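Local coordinates for protein platelet aggregation factor Sm-hPAF (Streptococcus mitis, PDB 4GWI) that binds fucose-containing Lewis glycans through this F-type lectin domain of lectinolysin, a toxin that probably forms pores in cholesterol-containing host membranes, at residues A[96-99]-A[100-103]; A[18-21]-A[22-25]. The protein carries 2 engineered substitutions. One frame throughout, in Å; residues are numbered along the deposited sequence.

Contact 1: residues A[96-99]-A[100-103]; sequences KQEV and ARQH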
loop_
_atom_site.group_PDB
_atom_site.type_symbol
_atom_site.label_atom_id
_atom_site.label_comp_id
_atom_site.label_asym_id
_atom_site.label_seq_id
_atom_site.Cartn_x
_atom_site.Cartn_y
_atom_site.Cartn_z
ATOM N N LYS A 96 -4.697 -4.106 16.111
ATOM C CA LYS A 96 -3.739 -3.103 15.548
ATOM C C LYS A 96 -2.291 -3.242 16.025
ATOM O O LYS A 96 -1.480 -2.316 15.974
ATOM C CB LYS A 96 -4.280 -1.678 15.674
ATOM C CG LYS A 96 -5.551 -1.544 14.840
ATOM C CD LYS A 96 -5.835 -0.055 14.537
ATOM C CE LYS A 96 -7.321 0.147 14.298
ATOM N NZ LYS A 96 -7.488 1.550 13.801
ATOM N N GLN A 97 -1.942 -4.479 16.468
ATOM C CA GLN A 97 -0.556 -4.779 16.756
ATOM C C GLN A 97 0.114 -5.313 15.522
ATOM O O GLN A 97 -0.477 -6.116 14.775
ATOM C CB GLN A 97 -0.519 -5.961 17.796
ATOM C CG GLN A 97 -1.218 -5.556 19.099
ATOM C CD GLN A 97 -1.203 -6.756 20.076
ATOM O OE1 GLN A 97 -1.768 -7.791 19.760
ATOM N NE2 GLN A 97 -0.543 -6.573 21.285
ATOM N N GLU A 98 1.416 -5.024 15.403
ATOM C CA GLU A 98 2.197 -5.545 14.266
ATOM C C GLU A 98 2.389 -7.040 14.311
ATOM O O GLU A 98 2.816 -7.627 15.371
ATOM C CB GLU A 98 3.540 -4.847 14.307
ATOM C CG GLU A 98 4.516 -5.319 13.312
ATOM C CD GLU A 98 5.940 -4.640 13.535
ATOM O OE1 GLU A 98 6.001 -3.482 13.898
ATOM O OE2 GLU A 98 6.926 -5.340 13.323
ATOM N N VAL A 99 2.054 -7.729 13.223
ATOM C CA VAL A 99 2.389 -9.138 13.099
ATOM C C VAL A 99 3.440 -9.420 12.032
ATOM O O VAL A 99 4.025 -10.542 12.024
ATOM C CB VAL A 99 1.151 -10.029 12.885
ATOM C CG1 VAL A 99 0.088 -9.864 13.987
ATOM C CG2 VAL A 99 0.427 -9.737 11.582
ATOM N N ALA A 100 3.701 -8.424 11.145
ATOM C CA ALA A 100 4.828 -8.627 10.222
ATOM C C ALA A 100 5.234 -7.291 9.683
ATOM O O ALA A 100 4.405 -6.400 9.668
ATOM C CB ALA A 100 4.407 -9.585 9.058
ATOM N N ARG A 101 6.472 -7.153 9.251
ATOM C CA ARG A 101 6.993 -5.873 8.754
ATOM C C ARG A 101 8.142 -6.182 7.836
ATOM O O ARG A 101 9.015 -6.981 8.182
ATOM C CB ARG A 101 7.446 -4.969 9.945
ATOM C CG ARG A 101 8.069 -3.668 9.496
ATOM C CD ARG A 101 8.530 -2.801 10.708
ATOM N NE ARG A 101 7.439 -2.499 11.578
ATOM C CZ ARG A 101 6.701 -1.369 11.559
ATOM N NH1 ARG A 101 6.963 -0.405 10.677
ATOM N NH2 ARG A 101 5.678 -1.238 12.441
ATOM N N GLN A 102 8.150 -5.587 6.620
ATOM C CA GLN A 102 9.301 -5.688 5.704
ATOM C C GLN A 102 9.664 -4.309 5.264
ATOM O O GLN A 102 8.789 -3.474 4.990
ATOM C CB GLN A 102 8.937 -6.492 4.485
ATOM C CG GLN A 102 8.840 -7.973 4.845
ATOM C CD GLN A 102 8.461 -8.876 3.680
ATOM O OE1 GLN A 102 9.018 -8.740 2.582
ATOM N NE2 GLN A 102 7.554 -9.873 3.942
ATOM N N HIS A 103 10.947 -4.034 5.208
ATOM C CA HIS A 103 11.472 -2.760 4.787
ATOM C C HIS A 103 12.025 -2.818 3.372
ATOM O O HIS A 103 12.636 -3.824 2.955
ATOM C CB HIS A 103 12.612 -2.390 5.739
ATOM C CG HIS A 103 13.320 -1.114 5.313
ATOM N ND1 HIS A 103 12.765 0.105 5.499
ATOM C CD2 HIS A 103 14.512 -0.923 4.609
ATOM C CE1 HIS A 103 13.617 1.060 4.974
ATOM N NE2 HIS A 103 14.653 0.424 4.403
#
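Glu98 and Arg101 each send CG anti to the backbone N (chi1 near 175°), and both chains leave the same side of the backbone to cross at about a right angle. Glu98 stays extended to its carboxylate, whereas Arg101 bends at chi3 (-59°), which swings the NE and NH2 edge of its guanidinium back over the acid. OE1 of Glu98 takes both donors, NH2 of Arg101 at 2.7 Å and, weakly, NE of Arg101 at 2.9 Å, within one salt bridge. The oxygen lies almost in the guanidinium plane but is met from above the carboxylate, the two planes being 60° apart, so this is no flat two-oxygen pairing. OE2 of Glu98 lies 3.4 Å from both CB and NE of Arg101. The third nitrogen, NH1, makes salt bridges to Asp88 and Glu128; three carboxylates probably balance the positive charge, and bonds at both ends of the guanidinium limit its rotation. Between the pair the backbone forms a classic beta bulge, Val99 and Ala100 both facing Leu91. All this lies on 98-104, an outermost strand of the five-stranded sheet and hairpin partner of 87-92, with Ala100 also touching Phe117 of strand 112-117.

Contact 2: residues A[18-21]-A[22-25]; sequences ASQS and STAH. Engineered in segment 22-25: His25 (natural residue Tyr). With FUC (alpha-L-fucopyranose), chain B.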
loop_
_atom_site.group_PDB
_atom_site.type_symbol
_atom_site.label_atom_id
_atom_site.label_comp_id
_atom_site.label_asym_id
_atom_site.label_seq_id
_atom_site.Cartn_x
_atom_site.Cartn_y
_atom_site.Cartn_z
ATOM N N ALA A 18 -10.256 2.371 3.462
ATOM C CA ALA A 18 -8.819 2.788 3.415
ATOM C C ALA A 18 -8.775 4.118 4.067
ATOM O O ALA A 18 -9.715 4.954 4.089
ATOM C CB ALA A 18 -8.254 2.831 1.957
ATOM N N SER A 19 -7.580 4.385 4.568
ATOM C CA SER A 19 -7.334 5.700 5.252
ATOM C C SER A 19 -5.840 6.012 5.101
ATOM O O SER A 19 -5.032 5.190 4.711
ATOM C CB SER A 19 -7.711 5.708 6.750
ATOM O OG SER A 19 -6.961 4.748 7.435
ATOM N N GLN A 20 -5.488 7.272 5.399
ATOM C CA GLN A 20 -4.073 7.627 5.285
ATOM C C GLN A 20 -3.824 8.844 6.239
ATOM O O GLN A 20 -4.773 9.454 6.795
ATOM C CB GLN A 20 -3.712 7.917 3.772
ATOM C CG GLN A 20 -4.535 9.111 3.222
ATOM C CD GLN A 20 -4.405 9.232 1.731
ATOM O OE1 GLN A 20 -3.817 8.380 1.071
ATOM N NE2 GLN A 20 -5.012 10.311 1.165
ATOM N N SER A 21 -2.555 9.115 6.396
ATOM C CA SER A 21 -2.148 10.162 7.386
ATOM C C SER A 21 -2.657 11.548 7.106
ATOM O O SER A 21 -2.942 12.263 8.095
ATOM C CB SER A 21 -0.573 10.096 7.491
ATOM O OG SER A 21 0.028 10.291 6.243
ATOM N N SER A 22 -2.828 11.969 5.874
ATOM C CA SER A 22 -3.462 13.183 5.540
ATOM C C SER A 22 -3.769 13.053 4.027
ATOM O O SER A 22 -3.258 12.111 3.378
ATOM C CB SER A 22 -2.440 14.375 5.711
ATOM O OG SER A 22 -1.198 14.145 5.010
ATOM N N THR A 23 -4.501 14.043 3.491
ATOM C CA THR A 23 -4.842 14.025 2.064
ATOM C C THR A 23 -4.523 15.343 1.422
ATOM O O THR A 23 -4.869 16.372 2.044
ATOM C CB THR A 23 -6.380 13.697 1.923
ATOM O OG1 THR A 23 -6.617 12.398 2.570
ATOM C CG2 THR A 23 -6.781 13.635 0.444
ATOM N N ALA A 24 -3.875 15.354 0.267
ATOM C CA ALA A 24 -3.577 16.569 -0.457
ATOM C C ALA A 24 -3.886 16.345 -1.907
ATOM O O ALA A 24 -3.911 15.182 -2.380
ATOM C CB ALA A 24 -2.071 16.890 -0.334
ATOM N N HIS A 25 -4.063 17.434 -2.639
ATOM C CA HIS A 25 -4.263 17.364 -4.082
ATOM C C HIS A 25 -5.412 16.423 -4.484
ATOM O O HIS A 25 -5.388 15.860 -5.604
ATOM C CB HIS A 25 -3.011 16.939 -4.853
ATOM C CG HIS A 25 -1.886 17.974 -4.739
ATOM N ND1 HIS A 25 -2.028 19.214 -5.294
ATOM C CD2 HIS A 25 -0.617 17.914 -4.149
ATOM C CE1 HIS A 25 -0.899 19.919 -5.064
ATOM N NE2 HIS A 25 -0.046 19.159 -4.341
HETATM C C1 FUC B . 3.237 16.931 -9.498
HETATM C C2 FUC B . 4.183 16.992 -8.314
HETATM C C3 FUC B . 3.567 17.729 -7.165
HETATM C C4 FUC B . 2.288 17.015 -6.782
HETATM C C5 FUC B . 1.408 16.997 -8.013
HETATM C C6 FUC B . 0.075 16.337 -7.748
HETATM O O2 FUC B . 5.375 17.648 -8.714
HETATM O O3 FUC B . 4.450 17.733 -6.118
HETATM O O4 FUC B . 2.611 15.723 -6.343
HETATM O O5 FUC B . 2.036 16.342 -9.077
HETATM O O HOH W 1 -6.629 11.887 5.212
#
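Gln20 reaches forward from the end of strand 17-20 to Thr23, three residues on, and its side chain can be traced atom by atom. From CB, chi1 of 61° sets CG between the backbone N and the carbonyl carbon; there CG lies 3.3 Å from O of Ser22. The chain then runs extended, and CD passes the same carbonyl, 3.5 Å from O of Ser22. At the tip NE2 donates to OG1 of Thr23 over 3.0 Å, nearly straight at 169° and with the acceptor in the amide plane. NE2 also binds the carbonyl O of Gly27, so this one amide nitrogen ties two points of the following loop to the strand end. The Thr23 side chain crosses that of Gln20 at about a right angle, and its hydroxyl has a further partner: a water 2.7 Å from OG1 of Thr23, which in turn donates a weak bond to O of Gln20.

The neighbouring serines turn to other partners. OG of Ser21 and OG of Ser22 both bond to OE2 of Glu52, while Ser21 OG also pairs with N of Trp56 and Ser22 OG with N of Asn50. Further along, the engineered His25 lays one ring face against the fucose methyl, with C6 of the sugar 3.9 Å from CG of His25, and meets the ring of His48 edge-to-face.

Chemically, then, the start of the loop is held by amide and hydroxyl side chains, backbone N-H and carbonyl groups and one shared carboxylate, a directional network that probably fixes its path out of the sheet; a few residues on, the engineered His25 has only van der Waals contact with the sugar methyl, offset toward the ring's rim.

Overall arrangement
Contacts 1 and 2 sit on the two outermost strands of the same five-stranded antiparallel sheet, 98-104 and 17-20, with strands 56-61, 124-129 and 87-92 between them. Their centres are 21 Å apart and their nearest atoms about 7 Å, without touching. Contact 2 leads from the sheet to the glycan pocket, where His48, Arg75 and Arg83 hydrogen-bond the fucose; the side chain of Gln20 also lies about 11 Å from the bound calcium ion. Contact 1 is away from the annotated sites and relies on charge, joining strand 98-104 to acids of strands 87-92 and 124-129, while contact 2 uses mainly uncharged groups at the strand-to-loop exit.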